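Local coordinates for protein transcriptional regulator (Pyrococcus horikoshii, PDB 1UDD) that is a transcriptional regulator by name and an all-helical member of the TenA/THI-4/PQQC family, at residues F25-Y30 against E145-K150; E37-Y42 against K157-W162. All blocks are in the same frame, centred on the assembly; numbering follows the deposited sequence.

Contact 1 of 2, residues F25-Y30 against E145-K150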
ATOM      1  N   PHE A  25     -36.304   0.356   0.752  1.00 34.60           N
ATOM      2  CA  PHE A  25     -35.715   1.203  -0.277  1.00 34.74           C
ATOM      3  C   PHE A  25     -35.605   0.448  -1.597  1.00 34.33           C
ATOM      4  O   PHE A  25     -35.990   0.960  -2.652  1.00 34.77           O
ATOM      5  CB  PHE A  25     -34.333   1.683   0.145  1.00 35.74           C
ATOM      6  CG  PHE A  25     -33.826   2.835  -0.672  1.00 36.87           C
ATOM      7  CD1 PHE A  25     -33.923   4.136  -0.191  1.00 37.41           C
ATOM      8  CD2 PHE A  25     -33.275   2.625  -1.929  1.00 36.27           C
ATOM      9  CE1 PHE A  25     -33.479   5.205  -0.951  1.00 35.47           C
ATOM     10  CE2 PHE A  25     -32.829   3.692  -2.697  1.00 33.49           C
ATOM     11  CZ  PHE A  25     -32.930   4.982  -2.205  1.00 35.57           C
ATOM     12  N   VAL A  26     -35.080  -0.771  -1.532  1.00 32.01           N
ATOM     13  CA  VAL A  26     -34.927  -1.589  -2.724  1.00 31.97           C
ATOM     14  C   VAL A  26     -36.297  -1.931  -3.316  1.00 34.59           C
ATOM     15  O   VAL A  26     -36.553  -1.695  -4.503  1.00 32.23           O
ATOM     16  CB  VAL A  26     -34.177  -2.916  -2.419  1.00 28.14           C
ATOM     17  CG1 VAL A  26     -34.266  -3.838  -3.613  1.00 20.30           C
ATOM     18  CG2 VAL A  26     -32.710  -2.632  -2.089  1.00 30.77           C
ATOM     19  N   VAL A  27     -37.172  -2.491  -2.484  1.00 35.34           N
ATOM     20  CA  VAL A  27     -38.502  -2.872  -2.939  1.00 34.44           C
ATOM     21  C   VAL A  27     -39.244  -1.685  -3.536  1.00 35.45           C
ATOM     22  O   VAL A  27     -39.850  -1.792  -4.604  1.00 35.31           O
ATOM     23  CB  VAL A  27     -39.343  -3.460  -1.794  1.00 33.01           C
ATOM     24  CG1 VAL A  27     -40.736  -3.797  -2.301  1.00 36.87           C
ATOM     25  CG2 VAL A  27     -38.678  -4.705  -1.244  1.00 34.00           C
ATOM     26  N   GLN A  28     -39.185  -0.545  -2.864  1.00 37.02           N
ATOM     27  CA  GLN A  28     -39.890   0.631  -3.364  1.00 40.15           C
ATOM     28  C   GLN A  28     -39.271   1.238  -4.612  1.00 41.38           C
ATOM     29  O   GLN A  28     -39.984   1.802  -5.452  1.00 40.28           O
ATOM     30  CB  GLN A  28     -39.996   1.688  -2.268  1.00 41.17           C
ATOM     31  CG  GLN A  28     -41.037   1.345  -1.230  1.00 41.40           C
ATOM     32  CD  GLN A  28     -41.160   2.406  -0.167  1.00 43.00           C
ATOM     33  OE1 GLN A  28     -41.080   3.601  -0.452  1.00 46.06           O
ATOM     34  NE2 GLN A  28     -41.369   1.976   1.068  1.00 42.83           N
ATOM     35  N   LEU A  29     -37.956   1.114  -4.746  1.00 38.50           N
ATOM     36  CA  LEU A  29     -37.278   1.672  -5.906  1.00 40.95           C
ATOM     37  C   LEU A  29     -37.708   0.884  -7.135  1.00 39.87           C
ATOM     38  O   LEU A  29     -37.999   1.462  -8.180  1.00 40.51           O
ATOM     39  CB  LEU A  29     -35.749   1.577  -5.750  1.00 41.10           C
ATOM     40  CG  LEU A  29     -34.861   2.599  -6.477  1.00 42.21           C
ATOM     41  CD1 LEU A  29     -33.406   2.147  -6.362  1.00 42.37           C
ATOM     42  CD2 LEU A  29     -35.240   2.731  -7.937  1.00 43.41           C
ATOM     43  N   TYR A  30     -37.750  -0.438  -7.007  1.00 38.15           N
ATOM     44  CA  TYR A  30     -38.121  -1.288  -8.128  1.00 39.31           C
ATOM     45  C   TYR A  30     -39.614  -1.315  -8.428  1.00 38.29           C
ATOM     46  O   TYR A  30     -40.011  -1.516  -9.571  1.00 39.69           O
ATOM     47  CB  TYR A  30     -37.583  -2.714  -7.928  1.00 39.71           C
ATOM     48  CG  TYR A  30     -36.127  -2.871  -8.341  1.00 39.51           C
ATOM     49  CD1 TYR A  30     -35.083  -2.418  -7.524  1.00 39.32           C
ATOM     50  CD2 TYR A  30     -35.799  -3.414  -9.582  1.00 39.83           C
ATOM     51  CE1 TYR A  30     -33.745  -2.502  -7.943  1.00 38.47           C
ATOM     52  CE2 TYR A  30     -34.473  -3.500 -10.011  1.00 39.32           C
ATOM     53  CZ  TYR A  30     -33.451  -3.042  -9.192  1.00 39.65           C
ATOM     54  OH  TYR A  30     -32.149  -3.104  -9.654  1.00 40.42           O
ATOM     55  N   GLU A 145     -32.694  -8.924 -10.909  1.00 35.64           N
ATOM     56  CA  GLU A 145     -33.279 -10.194 -11.331  1.00 36.98           C
ATOM     57  C   GLU A 145     -34.475 -10.496 -10.428  1.00 34.79           C
ATOM     58  O   GLU A 145     -35.545 -10.856 -10.903  1.00 34.71           O
ATOM     59  CB  GLU A 145     -32.231 -11.312 -11.228  1.00 40.31           C
ATOM     60  CG  GLU A 145     -32.719 -12.722 -11.560  1.00 42.92           C
ATOM     61  CD  GLU A 145     -33.232 -12.859 -12.982  1.00 48.14           C
ATOM     62  OE1 GLU A 145     -32.682 -12.180 -13.874  1.00 53.29           O
ATOM     63  OE2 GLU A 145     -34.171 -13.659 -13.211  1.00 49.75           O
ATOM     64  N   TYR A 146     -34.283 -10.299  -9.128  1.00 32.79           N
ATOM     65  CA  TYR A 146     -35.311 -10.549  -8.120  1.00 32.46           C
ATOM     66  C   TYR A 146     -36.582  -9.707  -8.300  1.00 33.96           C
ATOM     67  O   TYR A 146     -37.685 -10.188  -8.054  1.00 32.74           O
ATOM     68  CB  TYR A 146     -34.743 -10.271  -6.725  1.00 32.16           C
ATOM     69  CG  TYR A 146     -35.627 -10.706  -5.574  1.00 33.92           C
ATOM     70  CD1 TYR A 146     -35.460 -11.957  -4.971  1.00 35.19           C
ATOM     71  CD2 TYR A 146     -36.618  -9.862  -5.072  1.00 37.32           C
ATOM     72  CE1 TYR A 146     -36.249 -12.356  -3.895  1.00 32.80           C
ATOM     73  CE2 TYR A 146     -37.418 -10.247  -3.996  1.00 34.48           C
ATOM     74  CZ  TYR A 146     -37.223 -11.495  -3.411  1.00 35.23           C
ATOM     75  OH  TYR A 146     -37.980 -11.863  -2.323  1.00 31.11           O
ATOM     76  N   HIS A 147     -36.417  -8.448  -8.699  1.00 32.93           N
ATOM     77  CA  HIS A 147     -37.550  -7.540  -8.881  1.00 36.82           C
ATOM     78  C   HIS A 147     -37.824  -7.229 -10.353  1.00 36.57           C
ATOM     79  O   HIS A 147     -38.457  -6.230 -10.680  1.00 34.89           O
ATOM     80  CB  HIS A 147     -37.296  -6.234  -8.120  1.00 38.16           C
ATOM     81  CG  HIS A 147     -37.195  -6.406  -6.636  1.00 40.58           C
ATOM     82  ND1 HIS A 147     -38.289  -6.678  -5.842  1.00 42.20           N
ATOM     83  CD2 HIS A 147     -36.132  -6.338  -5.799  1.00 41.85           C
ATOM     84  CE1 HIS A 147     -37.905  -6.770  -4.582  1.00 41.44           C
ATOM     85  NE2 HIS A 147     -36.601  -6.569  -4.529  1.00 39.73           N
ATOM     86  N   LYS A 148     -37.337  -8.108 -11.218  1.00 38.43           N
ATOM     87  CA  LYS A 148     -37.465  -8.017 -12.668  1.00 39.98           C
ATOM     88  C   LYS A 148     -38.870  -7.602 -13.128  1.00 41.84           C
ATOM     89  O   LYS A 148     -39.037  -6.654 -13.897  1.00 39.25           O
ATOM     90  CB  LYS A 148     -37.123  -9.387 -13.236  1.00 41.26           C
ATOM     91  CG  LYS A 148     -36.661  -9.445 -14.661  1.00 46.45           C
ATOM     92  CD  LYS A 148     -36.361 -10.902 -15.001  1.00 47.09           C
ATOM     93  CE  LYS A 148     -35.357 -11.024 -16.128  1.00 49.09           C
ATOM     94  NZ  LYS A 148     -35.031 -12.444 -16.416  1.00 51.02           N
ATOM     95  N   ASP A 149     -39.873  -8.334 -12.661  1.00 44.46           N
ATOM     96  CA  ASP A 149     -41.264  -8.067 -13.021  1.00 49.08           C
ATOM     97  C   ASP A 149     -41.726  -6.673 -12.599  1.00 49.07           C
ATOM     98  O   ASP A 149     -42.307  -5.943 -13.404  1.00 49.67           O
ATOM     99  CB  ASP A 149     -42.174  -9.147 -12.413  1.00 50.68           C
ATOM    100  CG  ASP A 149     -41.897  -9.390 -10.929  1.00 54.56           C
ATOM    101  OD1 ASP A 149     -40.715  -9.561 -10.542  1.00 53.42           O
ATOM    102  OD2 ASP A 149     -42.871  -9.423 -10.146  1.00 57.43           O
ATOM    103  N   LYS A 150     -41.463  -6.310 -11.345  1.00 49.10           N
ATOM    104  CA  LYS A 150     -41.841  -4.998 -10.828  1.00 50.96           C
ATOM    105  C   LYS A 150     -41.204  -3.892 -11.662  1.00 53.64           C
ATOM    106  O   LYS A 150     -41.792  -2.825 -11.866  1.00 52.79           O
ATOM    107  CB  LYS A 150     -41.363  -4.807  -9.388  1.00 51.46           C
ATOM    108  CG  LYS A 150     -41.957  -5.719  -8.340  1.00 53.23           C
ATOM    109  CD  LYS A 150     -41.528  -5.218  -6.956  1.00 55.01           C
ATOM    110  CE  LYS A 150     -42.054  -6.104  -5.844  1.00 57.38           C
ATOM    111  NZ  LYS A 150     -41.511  -7.490  -5.963  1.00 62.01           N
TER
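The imidazole of H147 has CD2 of Y146 over the centre of one face, 3.3 Å above the ring plane, while NZ of K150 lies in plane at its edge. The Y30 phenol has the carbonyl O of V26, one turn earlier in its own helix, in plane at its edge. The Y30 and H147 rings are oblique to each other, with planes at 32°. Between these two side chains the nearest atom of H147 is its CB, 3.5 Å from CD2 of Y30 and equally near CB of Y30. Further out, the methyls of the preceding turn meet the imidazole tip, CG1 of V26 lying 3.7 Å from NE2 of H147 and CG2 of V27 lying 4.0 Å from CE1 of H147.

In this all-helical TenA-type fold, H147 marks the break between helices 126-146 and 148-151: it leaves helical geometry after the first and takes the N-cap position of the second. With CG anti to the carbonyl carbon (chi1 -63°), its side chain runs at about a right angle to those of V26, V27 and Y30. Both ring nitrogens are engaged: NE2 is hydrogen-bonded to the carbonyl O of F21, and ND1 accepts a weak hydrogen bond of 3.3 Å from NZ of K150, whose chain bends at chi4. The base of K150 meets the end of helix 24-31, its CB 3.6 Å from the carbonyl O of Y30.

Contact 2 of 2, residues E37-Y42 against K157-W162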
ATOM      1  N   GLU A  37     -37.435  11.880  -3.565  1.00 50.85           N
ATOM      2  CA  GLU A  37     -36.486  12.568  -2.699  1.00 50.78           C
ATOM      3  C   GLU A  37     -35.468  11.615  -2.103  1.00 49.96           C
ATOM      4  O   GLU A  37     -34.303  11.981  -1.918  1.00 47.88           O
ATOM      5  CB  GLU A  37     -37.206  13.297  -1.567  1.00 54.24           C
ATOM      6  CG  GLU A  37     -37.797  14.634  -1.972  1.00 60.83           C
ATOM      7  CD  GLU A  37     -36.801  15.502  -2.733  1.00 63.26           C
ATOM      8  OE1 GLU A  37     -36.690  15.343  -3.971  1.00 63.20           O
ATOM      9  OE2 GLU A  37     -36.121  16.334  -2.085  1.00 63.73           O
ATOM     10  N   LYS A  38     -35.917  10.402  -1.784  1.00 46.97           N
ATOM     11  CA  LYS A  38     -35.040   9.392  -1.213  1.00 43.73           C
ATOM     12  C   LYS A  38     -34.065   8.878  -2.258  1.00 41.23           C
ATOM     13  O   LYS A  38     -32.930   8.541  -1.938  1.00 43.01           O
ATOM     14  CB  LYS A  38     -35.858   8.231  -0.641  1.00 44.00           C
ATOM     15  CG  LYS A  38     -36.695   8.629   0.556  1.00 46.71           C
ATOM     16  CD  LYS A  38     -37.299   7.434   1.253  1.00 46.66           C
ATOM     17  CE  LYS A  38     -37.748   7.828   2.653  1.00 47.53           C
ATOM     18  NZ  LYS A  38     -38.255   6.665   3.439  1.00 50.35           N
ATOM     19  N   PHE A  39     -34.504   8.826  -3.509  1.00 39.54           N
ATOM     20  CA  PHE A  39     -33.647   8.355  -4.591  1.00 40.48           C
ATOM     21  C   PHE A  39     -32.515   9.351  -4.792  1.00 41.00           C
ATOM     22  O   PHE A  39     -31.359   8.962  -4.975  1.00 41.08           O
ATOM     23  CB  PHE A  39     -34.454   8.200  -5.886  1.00 38.86           C
ATOM     24  CG  PHE A  39     -33.683   7.586  -7.027  1.00 36.44           C
ATOM     25  CD1 PHE A  39     -33.099   6.330  -6.896  1.00 38.41           C
ATOM     26  CD2 PHE A  39     -33.572   8.251  -8.246  1.00 38.04           C
ATOM     27  CE1 PHE A  39     -32.416   5.736  -7.963  1.00 37.32           C
ATOM     28  CE2 PHE A  39     -32.894   7.672  -9.322  1.00 40.59           C
ATOM     29  CZ  PHE A  39     -32.312   6.403  -9.178  1.00 41.55           C
ATOM     30  N   LYS A  40     -32.841  10.641  -4.749  1.00 40.05           N
ATOM     31  CA  LYS A  40     -31.819  11.663  -4.921  1.00 40.27           C
ATOM     32  C   LYS A  40     -30.771  11.579  -3.817  1.00 38.64           C
ATOM     33  O   LYS A  40     -29.589  11.742  -4.086  1.00 38.37           O
ATOM     34  CB  LYS A  40     -32.441  13.061  -4.957  1.00 38.95           C
ATOM     35  CG  LYS A  40     -33.294  13.309  -6.184  1.00 42.11           C
ATOM     36  CD  LYS A  40     -33.875  14.711  -6.158  1.00 47.59           C
ATOM     37  CE  LYS A  40     -34.913  14.914  -7.244  1.00 49.08           C
ATOM     38  NZ  LYS A  40     -35.435  16.315  -7.219  1.00 53.08           N
ATOM     39  N   PHE A  41     -31.195  11.329  -2.580  1.00 37.49           N
ATOM     40  CA  PHE A  41     -30.233  11.222  -1.482  1.00 38.67           C
ATOM     41  C   PHE A  41     -29.278  10.054  -1.749  1.00 37.49           C
ATOM     42  O   PHE A  41     -28.071  10.147  -1.500  1.00 34.64           O
ATOM     43  CB  PHE A  41     -30.945  10.976  -0.156  1.00 37.72           C
ATOM     44  CG  PHE A  41     -30.015  10.905   1.010  1.00 41.97           C
ATOM     45  CD1 PHE A  41     -29.573  12.069   1.637  1.00 44.09           C
ATOM     46  CD2 PHE A  41     -29.542   9.679   1.461  1.00 40.54           C
ATOM     47  CE1 PHE A  41     -28.666  12.011   2.704  1.00 43.43           C
ATOM     48  CE2 PHE A  41     -28.639   9.607   2.517  1.00 43.67           C
ATOM     49  CZ  PHE A  41     -28.197  10.777   3.143  1.00 43.94           C
ATOM     50  N   TYR A  42     -29.847   8.958  -2.244  1.00 36.21           N
ATOM     51  CA  TYR A  42     -29.091   7.760  -2.579  1.00 36.28           C
ATOM     52  C   TYR A  42     -28.126   8.043  -3.730  1.00 37.28           C
ATOM     53  O   TYR A  42     -26.918   7.807  -3.604  1.00 37.45           O
ATOM     54  CB  TYR A  42     -30.062   6.624  -2.955  1.00 35.96           C
ATOM     55  CG  TYR A  42     -29.435   5.463  -3.701  1.00 35.41           C
ATOM     56  CD1 TYR A  42     -28.504   4.617  -3.084  1.00 34.00           C
ATOM     57  CD2 TYR A  42     -29.756   5.226  -5.034  1.00 36.31           C
ATOM     58  CE1 TYR A  42     -27.908   3.565  -3.788  1.00 35.12           C
ATOM     59  CE2 TYR A  42     -29.169   4.187  -5.745  1.00 36.50           C
ATOM     60  CZ  TYR A  42     -28.245   3.364  -5.118  1.00 35.90           C
ATOM     61  OH  TYR A  42     -27.645   2.368  -5.845  1.00 36.84           O
ATOM     62  N   LYS A 157     -40.090   6.460 -15.111  1.00 48.05           N
ATOM     63  CA  LYS A 157     -39.067   6.244 -16.137  1.00 48.88           C
ATOM     64  C   LYS A 157     -37.620   6.251 -15.667  1.00 46.54           C
ATOM     65  O   LYS A 157     -36.817   5.433 -16.120  1.00 47.09           O
ATOM     66  CB  LYS A 157     -39.212   7.265 -17.271  1.00 50.41           C
ATOM     67  CG  LYS A 157     -38.205   7.066 -18.408  1.00 51.93           C
ATOM     68  CD  LYS A 157     -38.616   7.821 -19.666  1.00 53.57           C
ATOM     69  CE  LYS A 157     -37.765   7.410 -20.865  1.00 55.13           C
ATOM     70  NZ  LYS A 157     -38.331   7.857 -22.178  1.00 54.01           N
ATOM     71  N   ILE A 158     -37.279   7.181 -14.782  1.00 46.99           N
ATOM     72  CA  ILE A 158     -35.913   7.271 -14.281  1.00 48.13           C
ATOM     73  C   ILE A 158     -35.536   5.989 -13.543  1.00 48.67           C
ATOM     74  O   ILE A 158     -34.437   5.462 -13.725  1.00 50.49           O
ATOM     75  CB  ILE A 158     -35.730   8.488 -13.342  1.00 48.22           C
ATOM     76  CG1 ILE A 158     -35.797   9.783 -14.160  1.00 47.02           C
ATOM     77  CG2 ILE A 158     -34.384   8.406 -12.623  1.00 46.68           C
ATOM     78  CD1 ILE A 158     -35.558  11.027 -13.346  1.00 45.51           C
ATOM     79  N   TYR A 159     -36.449   5.491 -12.713  1.00 47.13           N
ATOM     80  CA  TYR A 159     -36.198   4.261 -11.983  1.00 44.53           C
ATOM     81  C   TYR A 159     -36.036   3.104 -12.964  1.00 44.35           C
ATOM     82  O   TYR A 159     -35.198   2.227 -12.762  1.00 42.25           O
ATOM     83  CB  TYR A 159     -37.350   3.949 -11.030  1.00 41.00           C
ATOM     84  CG  TYR A 159     -37.492   4.909  -9.884  1.00 39.19           C
ATOM     85  CD1 TYR A 159     -36.556   5.917  -9.667  1.00 40.73           C
ATOM     86  CD2 TYR A 159     -38.571   4.814  -9.009  1.00 38.97           C
ATOM     87  CE1 TYR A 159     -36.697   6.811  -8.606  1.00 38.42           C
ATOM     88  CE2 TYR A 159     -38.720   5.699  -7.947  1.00 35.23           C
ATOM     89  CZ  TYR A 159     -37.785   6.697  -7.753  1.00 37.97           C
ATOM     90  OH  TYR A 159     -37.957   7.603  -6.729  1.00 37.46           O
ATOM     91  N   ARG A 160     -36.833   3.097 -14.030  1.00 46.36           N
ATOM     92  CA  ARG A 160     -36.743   2.019 -15.009  1.00 47.40           C
ATOM     93  C   ARG A 160     -35.405   2.032 -15.719  1.00 48.70           C
ATOM     94  O   ARG A 160     -34.776   0.989 -15.877  1.00 50.83           O
ATOM     95  CB  ARG A 160     -37.855   2.109 -16.055  1.00 50.87           C
ATOM     96  CG  ARG A 160     -39.250   1.788 -15.547  1.00 51.78           C
ATOM     97  CD  ARG A 160     -40.149   1.378 -16.707  1.00 54.38           C
ATOM     98  NE  ARG A 160     -40.183   2.388 -17.761  1.00 52.29           N
ATOM     99  CZ  ARG A 160     -40.903   3.503 -17.708  1.00 51.60           C
ATOM    100  NH1 ARG A 160     -41.663   3.759 -16.652  1.00 50.58           N
ATOM    101  NH2 ARG A 160     -40.855   4.366 -18.711  1.00 52.00           N
ATOM    102  N   GLU A 161     -34.975   3.206 -16.161  1.00 47.95           N
ATOM    103  CA  GLU A 161     -33.702   3.313 -16.851  1.00 49.28           C
ATOM    104  C   GLU A 161     -32.629   2.803 -15.891  1.00 48.69           C
ATOM    105  O   GLU A 161     -31.831   1.931 -16.230  1.00 47.93           O
ATOM    106  CB  GLU A 161     -33.416   4.773 -17.219  1.00 54.81           C
ATOM    107  CG  GLU A 161     -34.569   5.497 -17.905  1.00 60.69           C
ATOM    108  CD  GLU A 161     -34.200   6.916 -18.331  1.00 63.86           C
ATOM    109  OE1 GLU A 161     -33.500   7.069 -19.356  1.00 65.36           O
ATOM    110  OE2 GLU A 161     -34.603   7.874 -17.633  1.00 64.36           O
ATOM    111  N   TRP A 162     -32.638   3.353 -14.681  1.00 46.40           N
ATOM    112  CA  TRP A 162     -31.684   2.981 -13.645  1.00 44.72           C
ATOM    113  C   TRP A 162     -31.595   1.468 -13.448  1.00 44.88           C
ATOM    114  O   TRP A 162     -30.509   0.894 -13.451  1.00 41.96           O
ATOM    115  CB  TRP A 162     -32.075   3.638 -12.317  1.00 42.10           C
ATOM    116  CG  TRP A 162     -31.130   3.317 -11.210  1.00 38.00           C
ATOM    117  CD1 TRP A 162     -29.957   3.954 -10.921  1.00 36.69           C
ATOM    118  CD2 TRP A 162     -31.247   2.242 -10.276  1.00 37.86           C
ATOM    119  NE1 TRP A 162     -29.333   3.340  -9.860  1.00 39.92           N
ATOM    120  CE2 TRP A 162     -30.104   2.283  -9.444  1.00 38.73           C
ATOM    121  CE3 TRP A 162     -32.208   1.241 -10.060  1.00 38.23           C
ATOM    122  CZ2 TRP A 162     -29.892   1.360  -8.406  1.00 35.07           C
ATOM    123  CZ3 TRP A 162     -31.998   0.322  -9.026  1.00 36.89           C
ATOM    124  CH2 TRP A 162     -30.844   0.393  -8.213  1.00 32.53           C
TER
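An aromatic cluster of F39, Y159 and W162 joins helix 36-63 to helix 157-164 in this helical TenA/THI-4/PQQC-family fold, and it illustrates how rings can fill a wide gap between helices. The axes of the two short segments stay 12.3 Å apart and cross at 39°, too far for backbones to meet, so F39 bridges the space. Its CG is anti to the backbone N, which sends the ring out to the opposite helix.

The tight part lies round that ring. Y159 reaches F39 tip to tip and turns its edge to the phenyl face in a T-shaped (edge-to-face) pair, the planes at 68°; CE1 of Y159 stands 3.5 Å from CD2 of F39, displaced toward the rim. The phenol oxygen of Y159, 3.7 Å from CB of F39, is hydrogen-bonded to the carbonyl O of L34. F39 in turn presents its own edge to the five-membered ring of W162, almost perpendicular at 88°, with CZ of F39 3.8 Å from CD1 of W162. The same phenyl thus receives an edge on its face and offers an edge to a face. CG2 of I158 adds an aliphatic contact 3.7 Å from CE2 of F39, and L90 of helix 82-93 also packs on F39.

On the solvent side the contact thins out: E37, exposed, points away from helix 157-164, and its carboxylate has a long salt bridge to K40 within its own helix. A lighter but still buried contact lies one turn beyond F39, where Y42 crosses W162 at about a right angle, and its OH, hydrogen-bonded to Y140 OH, lies 3.6 Å from CZ2 of W162 at the indole edge.

Contacts 1 and 2 are neighbouring parts of one packed region, their centres about 12 Å apart on the same side of the chain's centre. Their segments alternate along the sequence: contact 1 joins helix 24-31 to the junction of helices 126-146 and 148-151, and contact 2 joins the next helix, 36-63, to helix 157-164. Direct packing connects them. CZ of F25 lies 3.4 Å from CB of Y42, linking the two earlier helices, while OH of Y30 approaches CZ3 of W162 to 3.5 Å. L29, on the helix of contact 1, packs against F39, Y159 and W162 of contact 2. No other chain of the four-chain assembly touches either contact.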